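Local coordinates for protein ricin B-like lectin (Macrolepiota procera, PDB 4IZX) that binds lactose through its galactose, as a fungal lectin with a ricin B-type beta-trefoil fold, at residues A96-V101 with H132-I137; Y106-S111 with V122-T127; G33-S38 with T116-P121. All blocks are in the same frame, centred on the assembly; numbering follows the deposited sequence.

Contact 1: A96-V101 with H132-I137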
loop_
_atom_site.group_PDB
_atom_site.type_symbol
_atom_site.label_atom_id
_atom_site.label_comp_id
_atom_site.label_asym_id
_atom_site.label_seq_id
_atom_site.Cartn_x
_atom_site.Cartn_y
_atom_site.Cartn_z
ATOM N N ALA A 96 -0.079 12.622 5.172
ATOM C CA ALA A 96 0.176 11.450 4.386
ATOM C C ALA A 96 1.168 10.528 5.066
ATOM O O ALA A 96 1.817 10.906 6.037
ATOM C CB ALA A 96 0.666 11.848 2.991
ATOM N N PHE A 97 1.314 9.344 4.521
ATOM C CA PHE A 97 2.085 8.263 5.067
ATOM C C PHE A 97 3.018 7.650 4.027
ATOM O O PHE A 97 2.771 7.694 2.817
ATOM C CB PHE A 97 1.139 7.125 5.545
ATOM C CG PHE A 97 0.240 7.530 6.676
ATOM C CD1 PHE A 97 0.622 7.353 7.984
ATOM C CD2 PHE A 97 -1.005 8.060 6.436
ATOM C CE1 PHE A 97 -0.236 7.610 9.020
ATOM C CE2 PHE A 97 -1.848 8.365 7.467
ATOM C CZ PHE A 97 -1.467 8.126 8.758
ATOM N N ARG A 98 4.056 7.009 4.546
ATOM C CA ARG A 98 4.900 6.099 3.815
ATOM C C ARG A 98 4.828 4.728 4.467
ATOM O O ARG A 98 4.694 4.606 5.688
ATOM C CB ARG A 98 6.353 6.598 3.794
ATOM C CG ARG A 98 6.487 7.869 2.965
ATOM C CD ARG A 98 7.854 8.487 3.106
ATOM N NE ARG A 98 7.981 9.675 2.290
ATOM C CZ ARG A 98 8.392 9.701 1.038
ATOM N NH1 ARG A 98 8.809 8.600 0.457
ATOM N NH2 ARG A 98 8.412 10.848 0.371
ATOM N N ILE A 99 4.946 3.683 3.649
ATOM C CA ILE A 99 4.783 2.304 4.081
ATOM C C ILE A 99 6.065 1.578 3.694
ATOM O O ILE A 99 6.379 1.464 2.497
ATOM C CB ILE A 99 3.530 1.684 3.455
ATOM C CG1 ILE A 99 2.257 2.487 3.834
ATOM C CG2 ILE A 99 3.392 0.223 3.874
ATOM C CD1 ILE A 99 0.994 2.046 3.115
ATOM N N PHE A 100 6.832 1.194 4.691
ATOM C CA PHE A 100 8.198 0.656 4.541
ATOM C C PHE A 100 8.231 -0.823 4.852
ATOM O O PHE A 100 7.653 -1.304 5.808
ATOM C CB PHE A 100 9.159 1.332 5.516
ATOM C CG PHE A 100 9.542 2.738 5.174
ATOM C CD1 PHE A 100 8.786 3.804 5.583
ATOM C CD2 PHE A 100 10.724 2.979 4.507
ATOM C CE1 PHE A 100 9.194 5.098 5.310
ATOM C CE2 PHE A 100 11.119 4.253 4.194
ATOM C CZ PHE A 100 10.384 5.312 4.630
ATOM N N VAL A 101 9.095 -1.554 4.136
ATOM C CA VAL A 101 9.536 -2.864 4.646
ATOM C C VAL A 101 10.332 -2.568 5.926
ATOM O O VAL A 101 11.243 -1.725 5.919
ATOM C CB VAL A 101 10.395 -3.648 3.636
ATOM C CG1 VAL A 101 10.874 -4.970 4.224
ATOM C CG2 VAL A 101 9.618 -3.873 2.328
ATOM N N HIS A 132 4.682 10.254 -5.413
ATOM C CA HIS A 132 4.114 8.954 -5.709
ATOM C C HIS A 132 4.487 7.884 -4.709
ATOM O O HIS A 132 3.977 6.774 -4.818
ATOM C CB HIS A 132 4.508 8.561 -7.126
ATOM C CG HIS A 132 5.977 8.513 -7.326
ATOM N ND1 HIS A 132 6.738 9.640 -7.457
ATOM C CD2 HIS A 132 6.819 7.462 -7.393
ATOM C CE1 HIS A 132 7.995 9.277 -7.604
ATOM N NE2 HIS A 132 8.079 7.962 -7.537
ATOM N N GLN A 133 5.345 8.234 -3.740
ATOM C CA GLN A 133 5.653 7.369 -2.603
ATOM C C GLN A 133 4.882 7.701 -1.342
ATOM O O GLN A 133 5.177 7.158 -0.275
ATOM C CB GLN A 133 7.149 7.412 -2.290
ATOM C CG GLN A 133 8.034 7.064 -3.465
ATOM C CD GLN A 133 9.447 6.791 -3.025
ATOM O OE1 GLN A 133 9.907 7.228 -1.958
ATOM N NE2 GLN A 133 10.158 6.012 -3.821
ATOM N N THR A 134 3.907 8.612 -1.429
ATOM C CA THR A 134 3.159 9.041 -0.264
ATOM C C THR A 134 1.668 8.773 -0.482
ATOM O O THR A 134 1.168 8.821 -1.624
ATOM C CB THR A 134 3.411 10.521 0.057
ATOM O OG1 THR A 134 2.870 11.393 -0.946
ATOM C CG2 THR A 134 4.889 10.815 0.232
ATOM N N TRP A 135 0.983 8.496 0.621
ATOM C CA TRP A 135 -0.335 7.875 0.567
ATOM C C TRP A 135 -1.186 8.433 1.688
ATOM O O TRP A 135 -0.728 8.572 2.816
ATOM C CB TRP A 135 -0.224 6.345 0.760
ATOM C CG TRP A 135 0.774 5.656 -0.150
ATOM C CD1 TRP A 135 2.096 5.542 0.060
ATOM C CD2 TRP A 135 0.507 5.067 -1.408
ATOM N NE1 TRP A 135 2.684 4.901 -0.996
ATOM C CE2 TRP A 135 1.720 4.577 -1.897
ATOM C CE3 TRP A 135 -0.659 4.834 -2.149
ATOM C CZ2 TRP A 135 1.808 3.864 -3.091
ATOM C CZ3 TRP A 135 -0.557 4.152 -3.353
ATOM C CH2 TRP A 135 0.655 3.656 -3.792
ATOM N N THR A 136 -2.470 8.673 1.409
ATOM C CA THR A 136 -3.432 8.926 2.488
ATOM C C THR A 136 -4.111 7.629 2.882
ATOM O O THR A 136 -4.239 6.730 2.074
ATOM C CB THR A 136 -4.448 9.998 2.127
ATOM O OG1 THR A 136 -5.148 9.581 0.972
ATOM C CG2 THR A 136 -3.760 11.305 1.900
ATOM N N ILE A 137 -4.491 7.515 4.138
ATOM C CA ILE A 137 -5.161 6.324 4.679
ATOM C C ILE A 137 -6.459 6.822 5.327
ATOM O O ILE A 137 -6.396 7.559 6.317
ATOM C CB ILE A 137 -4.267 5.571 5.697
ATOM C CG1 ILE A 137 -2.943 5.141 5.051
ATOM C CG2 ILE A 137 -5.012 4.394 6.278
ATOM C CD1 ILE A 137 -1.935 4.572 6.028
HETATM O O HOH W 1 5.441 4.630 0.808
#
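Two backbone hydrogen bonds join F97 to W135 as an antiparallel hydrogen-bonded pair, the single beta bridge between A96-V101 and H132-I137. F97 N gives its hydrogen to W135 O at 2.8 Å, and W135 N returns one to F97 O; both donors lie in the plane of the carbonyl they address. F97 O also takes a CA-H...O contact from T134 CA. Farther along, the chains diverge, and a water bridges the two segments: it accepts from I99 N at 3.0 Å, donates to Q133 O at 2.8 Å and receives a weak bond from W135 NE1, lying in the plane of the indole at its edge.

The polar side-chain contact is carried by R98. Its chain runs extended from CG to NE, and NH1 reaches Q133 OE1 at 3.0 Å, meeting a lone pair of the amide oxygen exactly in the guanidinium plane, although the two flat groups are turned 73° apart. The methyl T134 CG2 lies over one face of the same guanidinium, 3.5 Å from R98 NH2. This buried charge is probably balanced by the salt bridge from R98 NE to D90, while Q133 NE2 is held by D109.

Apolar contact centres on I137, whose CD1 sits over one face of the F97 ring, 3.9 Å from its centroid, in a CH-pi contact displaced toward the CG-CD2 side. W135 O approaches the edge of that ring. F97 also belongs to the pocket occupied by benzamidine.

Strand 97-100 thus lies between its hairpin partner 86-89, whose I87 and R89 touch F97, and the start of strand 135-138, which pairs on with strand 9-14 and whose W135 packs against I12 and L110.

Contact 2: Y106-S111 with V122-T127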
loop_
_atom_site.group_PDB
_atom_site.type_symbol
_atom_site.label_atom_id
_atom_site.label_comp_id
_atom_site.label_asym_id
_atom_site.label_seq_id
_atom_site.Cartn_x
_atom_site.Cartn_y
_atom_site.Cartn_z
ATOM N N TYR A 106 13.217 0.887 1.879
ATOM C CA TYR A 106 12.301 0.626 0.769
ATOM C C TYR A 106 10.883 0.857 1.176
ATOM O O TYR A 106 10.379 0.304 2.161
ATOM C CB TYR A 106 12.454 -0.825 0.298
ATOM C CG TYR A 106 13.806 -1.124 -0.308
ATOM C CD1 TYR A 106 14.158 -0.590 -1.536
ATOM C CD2 TYR A 106 14.676 -1.947 0.342
ATOM C CE1 TYR A 106 15.403 -0.796 -2.067
ATOM C CE2 TYR A 106 15.908 -2.216 -0.200
ATOM C CZ TYR A 106 16.264 -1.612 -1.387
ATOM O OH TYR A 106 17.491 -1.900 -1.921
ATOM N N ASN A 107 10.206 1.748 0.438
ATOM C CA ASN A 107 8.804 2.080 0.684
ATOM C C ASN A 107 7.949 1.906 -0.550
ATOM O O ASN A 107 8.436 1.910 -1.692
ATOM C CB ASN A 107 8.618 3.435 1.381
ATOM C CG ASN A 107 9.095 4.671 0.642
ATOM O OD1 ASN A 107 9.094 5.769 1.263
ATOM N ND2 ASN A 107 9.431 4.603 -0.622
ATOM N N LEU A 108 6.640 1.803 -0.335
ATOM C CA LEU A 108 5.706 1.671 -1.432
ATOM C C LEU A 108 5.785 2.853 -2.357
ATOM O O LEU A 108 5.796 4.006 -1.940
ATOM C CB LEU A 108 4.259 1.545 -0.896
ATOM C CG LEU A 108 3.779 0.117 -0.680
ATOM C CD1 LEU A 108 4.618 -0.630 0.331
ATOM C CD2 LEU A 108 2.336 0.136 -0.230
ATOM N N ASP A 109 5.722 2.563 -3.660
ATOM C CA ASP A 109 5.959 3.507 -4.749
ATOM C C ASP A 109 4.977 3.103 -5.860
ATOM O O ASP A 109 4.995 1.972 -6.339
ATOM C CB ASP A 109 7.457 3.354 -5.141
ATOM C CG ASP A 109 7.890 4.180 -6.327
ATOM O OD1 ASP A 109 7.339 3.974 -7.441
ATOM O OD2 ASP A 109 8.798 5.025 -6.148
ATOM N N LEU A 110 4.121 4.038 -6.254
ATOM C CA LEU A 110 3.258 3.821 -7.410
ATOM C C LEU A 110 4.118 4.042 -8.642
ATOM O O LEU A 110 4.670 5.127 -8.845
ATOM C CB LEU A 110 2.050 4.762 -7.382
ATOM C CG LEU A 110 1.062 4.580 -8.554
ATOM C CD1 LEU A 110 0.482 3.169 -8.593
ATOM C CD2 LEU A 110 -0.033 5.623 -8.476
ATOM N N SER A 111 4.290 2.984 -9.418
ATOM C CA SER A 111 5.308 2.950 -10.473
ATOM C C SER A 111 5.017 3.921 -11.599
ATOM O O SER A 111 3.942 4.521 -11.690
ATOM C CB SER A 111 5.500 1.533 -10.987
ATOM O OG SER A 111 4.426 1.063 -11.728
ATOM N N VAL A 122 2.035 -1.269 -8.154
ATOM C CA VAL A 122 2.640 -0.744 -6.951
ATOM C C VAL A 122 3.883 -1.598 -6.640
ATOM O O VAL A 122 3.821 -2.832 -6.685
ATOM C CB VAL A 122 1.671 -0.762 -5.755
ATOM C CG1 VAL A 122 2.318 -0.163 -4.506
ATOM C CG2 VAL A 122 0.381 -0.042 -6.101
ATOM N N GLN A 123 5.001 -0.924 -6.359
ATOM C CA GLN A 123 6.297 -1.515 -6.201
ATOM C C GLN A 123 6.981 -0.993 -4.939
ATOM O O GLN A 123 6.495 -0.043 -4.310
ATOM C CB GLN A 123 7.167 -1.301 -7.432
ATOM C CG GLN A 123 7.565 0.149 -7.568
ATOM C CD GLN A 123 8.276 0.514 -8.854
ATOM O OE1 GLN A 123 8.710 -0.362 -9.618
ATOM N NE2 GLN A 123 8.465 1.816 -9.070
ATOM N N LEU A 124 8.127 -1.560 -4.599
ATOM C CA LEU A 124 9.063 -0.949 -3.679
ATOM C C LEU A 124 10.049 -0.068 -4.421
ATOM O O LEU A 124 10.452 -0.374 -5.542
ATOM C CB LEU A 124 9.880 -1.974 -2.896
ATOM C CG LEU A 124 9.057 -2.917 -2.018
ATOM C CD1 LEU A 124 9.995 -3.909 -1.339
ATOM C CD2 LEU A 124 8.205 -2.176 -1.025
ATOM N N TRP A 125 10.493 0.991 -3.767
ATOM C CA TRP A 125 11.619 1.776 -4.252
ATOM C C TRP A 125 12.272 2.443 -3.064
ATOM O O TRP A 125 11.607 2.759 -2.050
ATOM C CB TRP A 125 11.177 2.827 -5.274
ATOM C CG TRP A 125 12.293 3.313 -6.176
ATOM C CD1 TRP A 125 13.187 4.316 -5.937
ATOM C CD2 TRP A 125 12.663 2.725 -7.423
ATOM N NE1 TRP A 125 14.098 4.374 -6.953
ATOM C CE2 TRP A 125 13.819 3.399 -7.868
ATOM C CE3 TRP A 125 12.125 1.703 -8.200
ATOM C CZ2 TRP A 125 14.430 3.103 -9.074
ATOM C CZ3 TRP A 125 12.744 1.406 -9.419
ATOM C CH2 TRP A 125 13.893 2.100 -9.834
ATOM N N TRP A 126 13.574 2.712 -3.169
ATOM C CA TRP A 126 14.286 3.510 -2.208
ATOM C C TRP A 126 13.542 4.808 -1.904
ATOM O O TRP A 126 13.041 5.457 -2.811
ATOM C CB TRP A 126 15.669 3.879 -2.822
ATOM C CG TRP A 126 16.638 4.452 -1.886
ATOM C CD1 TRP A 126 16.922 5.760 -1.657
ATOM C CD2 TRP A 126 17.562 3.696 -1.154
ATOM N NE1 TRP A 126 17.971 5.859 -0.758
ATOM C CE2 TRP A 126 18.337 4.586 -0.396
ATOM C CE3 TRP A 126 17.772 2.333 -1.027
ATOM C CZ2 TRP A 126 19.374 4.147 0.415
ATOM C CZ3 TRP A 126 18.748 1.898 -0.178
ATOM C CH2 TRP A 126 19.530 2.797 0.544
ATOM N N THR A 127 13.510 5.189 -0.649
ATOM C CA THR A 127 12.732 6.315 -0.236
ATOM C C THR A 127 13.345 7.657 -0.682
ATOM O O THR A 127 14.543 7.893 -0.512
ATOM C CB THR A 127 12.495 6.286 1.277
ATOM O OG1 THR A 127 11.460 7.187 1.635
ATOM C CG2 THR A 127 13.713 6.604 2.098
#
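Strands 106-110 and 122-126 run antiparallel with a strong twist, their directions 134° apart, and exchange backbone hydrogen bonds at N107-W125 and D109-Q123; Y106-W126, L108-L124 and L110-V122 are the non-hydrogen-bonded pairs. On the face bearing D109, the side chains of D109 and Q123 run alongside each other. Q123 NE2 donates to D109 OD1 at 2.9 Å along a nearly straight line (170°), in the plane of its own amide but from above that of the carboxylate. The extended chain beyond Q123 CG also brings NE2 within 3.5 Å of S111 CB. The other oxygen, D109 OD2, rests 3.4 Å from W125 CB and is bonded to Q133. With CG in the crowded position between backbone N and carbonyl carbon, N107 turns OD1 to T127 OG1, which donates at 2.8 Å from above the amide plane. Y106 and W126 form a T-shaped pair, the indole edge directed at the phenol face with the planes at 84°. Elsewhere, L108 CD1 meets L124 CD2 at 4.1 Å, and L110 CD1 meets V122 CG2 at the same distance.

Each oxygen of the buried D109 carboxylate therefore takes an amide N-H, OD1 from Q123 and OD2 from Q133, and the H132 ring also lies against the group; these contacts would probably favour its ionised form. N107 OD1 has the cation, R98, as a second donor.

Contact 3: G33-S38 with T116-P121. With GAL (beta-D-galactopyranose), chain B.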
loop_
_atom_site.group_PDB
_atom_site.type_symbol
_atom_site.label_atom_id
_atom_site.label_comp_id
_atom_site.label_asym_id
_atom_site.label_seq_id
_atom_site.Cartn_x
_atom_site.Cartn_y
_atom_site.Cartn_z
ATOM N N GLY A 33 -2.441 0.365 -8.842
ATOM C CA GLY A 33 -3.215 1.577 -8.648
ATOM C C GLY A 33 -4.440 1.575 -9.515
ATOM O O GLY A 33 -4.349 1.264 -10.708
ATOM N N TYR A 34 -5.601 1.956 -8.972
ATOM C CA TYR A 34 -6.834 1.905 -9.717
ATOM C C TYR A 34 -7.780 2.947 -9.183
ATOM O O TYR A 34 -7.787 3.222 -7.975
ATOM C CB TYR A 34 -7.455 0.493 -9.594
ATOM C CG TYR A 34 -8.408 0.100 -10.720
ATOM C CD1 TYR A 34 -7.925 -0.469 -11.899
ATOM C CD2 TYR A 34 -9.761 0.230 -10.571
ATOM C CE1 TYR A 34 -8.777 -0.920 -12.885
ATOM C CE2 TYR A 34 -10.635 -0.182 -11.550
ATOM C CZ TYR A 34 -10.134 -0.757 -12.718
ATOM O OH TYR A 34 -11.020 -1.262 -13.656
ATOM N N PRO A 35 -8.650 3.525 -10.027
ATOM C CA PRO A 35 -9.658 4.460 -9.491
ATOM C C PRO A 35 -10.544 3.791 -8.437
ATOM O O PRO A 35 -10.945 2.655 -8.594
ATOM C CB PRO A 35 -10.433 4.892 -10.736
ATOM C CG PRO A 35 -9.418 4.778 -11.849
ATOM C CD PRO A 35 -8.648 3.505 -11.501
ATOM N N TYR A 36 -10.877 4.529 -7.379
ATOM C CA TYR A 36 -11.669 3.985 -6.294
ATOM C C TYR A 36 -13.125 3.833 -6.671
ATOM O O TYR A 36 -13.797 4.817 -7.004
ATOM C CB TYR A 36 -11.574 4.896 -5.054
ATOM C CG TYR A 36 -12.225 4.314 -3.833
ATOM C CD1 TYR A 36 -11.776 3.119 -3.312
ATOM C CD2 TYR A 36 -13.283 4.972 -3.192
ATOM C CE1 TYR A 36 -12.357 2.584 -2.173
ATOM C CE2 TYR A 36 -13.862 4.433 -2.074
ATOM C CZ TYR A 36 -13.408 3.235 -1.561
ATOM O OH TYR A 36 -13.933 2.628 -0.426
ATOM N N HIS A 37 -13.650 2.628 -6.515
ATOM C CA HIS A 37 -15.054 2.336 -6.747
ATOM C C HIS A 37 -15.700 1.677 -5.524
ATOM O O HIS A 37 -16.779 1.154 -5.652
ATOM C CB HIS A 37 -15.260 1.494 -8.012
ATOM C CG HIS A 37 -14.465 0.243 -8.038
ATOM N ND1 HIS A 37 -14.878 -0.896 -7.407
ATOM C CD2 HIS A 37 -13.346 -0.079 -8.706
ATOM C CE1 HIS A 37 -13.968 -1.832 -7.602
ATOM N NE2 HIS A 37 -13.025 -1.365 -8.384
ATOM N N SER A 38 -15.063 1.760 -4.364
ATOM C CA SER A 38 -15.566 1.128 -3.115
ATOM C C SER A 38 -15.545 -0.387 -3.148
ATOM O O SER A 38 -16.149 -1.032 -2.322
ATOM C CB SER A 38 -16.991 1.632 -2.711
ATOM O OG SER A 38 -16.987 3.056 -2.596
ATOM N N THR A 116 -1.040 7.418 -13.464
ATOM C CA THR A 116 -2.459 7.340 -13.092
ATOM C C THR A 116 -3.209 6.233 -13.804
ATOM O O THR A 116 -4.338 5.962 -13.485
ATOM C CB THR A 116 -3.162 8.682 -13.354
ATOM O OG1 THR A 116 -3.135 8.939 -14.767
ATOM C CG2 THR A 116 -2.488 9.808 -12.606
ATOM N N THR A 117 -2.583 5.600 -14.779
ATOM C CA THR A 117 -3.248 4.600 -15.585
ATOM C C THR A 117 -3.776 3.502 -14.683
ATOM O O THR A 117 -3.032 2.950 -13.843
ATOM C CB THR A 117 -2.275 4.003 -16.624
ATOM O OG1 THR A 117 -1.770 5.044 -17.452
ATOM C CG2 THR A 117 -2.945 2.973 -17.497
ATOM N N PRO A 118 -5.051 3.126 -14.845
ATOM C CA PRO A 118 -5.549 1.989 -14.076
ATOM C C PRO A 118 -4.738 0.736 -14.392
ATOM O O PRO A 118 -4.527 0.424 -15.559
ATOM C CB PRO A 118 -7.015 1.878 -14.523
ATOM C CG PRO A 118 -7.371 3.280 -14.930
ATOM C CD PRO A 118 -6.129 3.785 -15.611
ATOM N N GLY A 119 -4.289 0.032 -13.347
ATOM C CA GLY A 119 -3.436 -1.126 -13.535
ATOM C C GLY A 119 -1.953 -0.877 -13.325
ATOM O O GLY A 119 -1.167 -1.818 -13.343
ATOM N N THR A 120 -1.568 0.359 -13.078
ATOM C CA THR A 120 -0.165 0.664 -12.808
ATOM C C THR A 120 0.329 -0.115 -11.573
ATOM O O THR A 120 -0.269 -0.025 -10.510
ATOM C CB THR A 120 -0.001 2.181 -12.578
ATOM O OG1 THR A 120 -0.314 2.854 -13.783
ATOM C CG2 THR A 120 1.377 2.564 -12.126
ATOM N N PRO A 121 1.427 -0.856 -11.684
ATOM C CA PRO A 121 1.844 -1.662 -10.522
ATOM C C PRO A 121 2.322 -0.799 -9.359
ATOM O O PRO A 121 2.933 0.265 -9.542
ATOM C CB PRO A 121 3.017 -2.465 -11.083
ATOM C CG PRO A 121 2.740 -2.586 -12.540
ATOM C CD PRO A 121 2.093 -1.279 -12.933
HETATM C C1 GAL B . -11.447 -5.413 -11.724
HETATM C C2 GAL B . -11.605 -4.792 -10.371
HETATM C C3 GAL B . -10.779 -3.511 -10.281
HETATM C C4 GAL B . -9.334 -3.781 -10.719
HETATM C C5 GAL B . -9.360 -4.413 -12.093
HETATM C C6 GAL B . -7.967 -4.721 -12.636
HETATM O O2 GAL B . -12.967 -4.471 -10.165
HETATM O O3 GAL B . -10.844 -3.032 -8.937
HETATM O O4 GAL B . -8.692 -4.687 -9.798
HETATM O O5 GAL B . -10.080 -5.644 -12.057
HETATM O O6 GAL B . -8.075 -5.254 -13.970
#
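Galactose sets its C3-C4-C5 side over one face of the Y34 ring, with C4 above the ring centre at a height of 3.5 Å and the C1, C2 and O5 side tipped away. C3 and C5 continue the stack at either side of C4: Y34 CE2 is 3.6 Å from C3, and CE1 is equally near C5. From the side, H37 NE2 donates to O3 at 2.8 Å, nearly straight at 167°, with the oxygen in the plane of the imidazole at its edge. The aromatic ring thus takes the carbon surface of the sugar while the histidine fixes a hydroxyl; D22, G25 and N41 supply further hydrogen bonds.

Behind this first shell, Y34 holds CG anti to the backbone N (chi1 -156°), which brings CD1 of its ring against the 116-121 loop. There P118 CB meets Y34 CD1 at 3.6 Å, its side chain crossing the tyrosine at about a right angle, and G119 N lies near the ring plane. P118 CG also touches P35 CD at 3.7 Å, so that one proline leans on two successive residues.

The loop itself is a type II turn from T117 to T120. G119 occupies its third position with positive phi (100°), where a side chain would jam against the preceding carbonyl oxygen. T117 O accepts both the backbone N and, on a lone pair at 2.7 Å, the hydroxyl OG1 of T120. Two backbone bonds then fasten the turn to the strand: G33 N donates to T120 O at 2.8 Å, and G119 N to G33 O nearly along the carbonyl axis. H37 is steadied through its own N by Q42.

An aromatic platform beneath galactose, with an aspartate and an asparagine gripping the hydroxyls, is the hallmark of carbohydrate sites in ricin-type beta-trefoil lectins.

From the N terminus, the first segment is 33-38, at the end of strand 31-34; it waits 77 residues for its partner 116-121, so contact 3 closes a long loop. Within that interval come 96-101 and 106-111, the opening segments of contacts 1 and 2. Contact 3 closes first; of the other two, contact 2 closes at 122-127 and contact 1 last, at 132-137, so contact 2 nests within contact 1 while contact 3 crosses both. Contacts 1 and 2 touch through I99 and L108 backbones. Contacts 2 and 3 share strand 120-126, linking the sugar site to the sheet that includes 106-110; contact 1 joins the 86-89/97-100 hairpin to strand 135-138 of the sheet that holds 9-14.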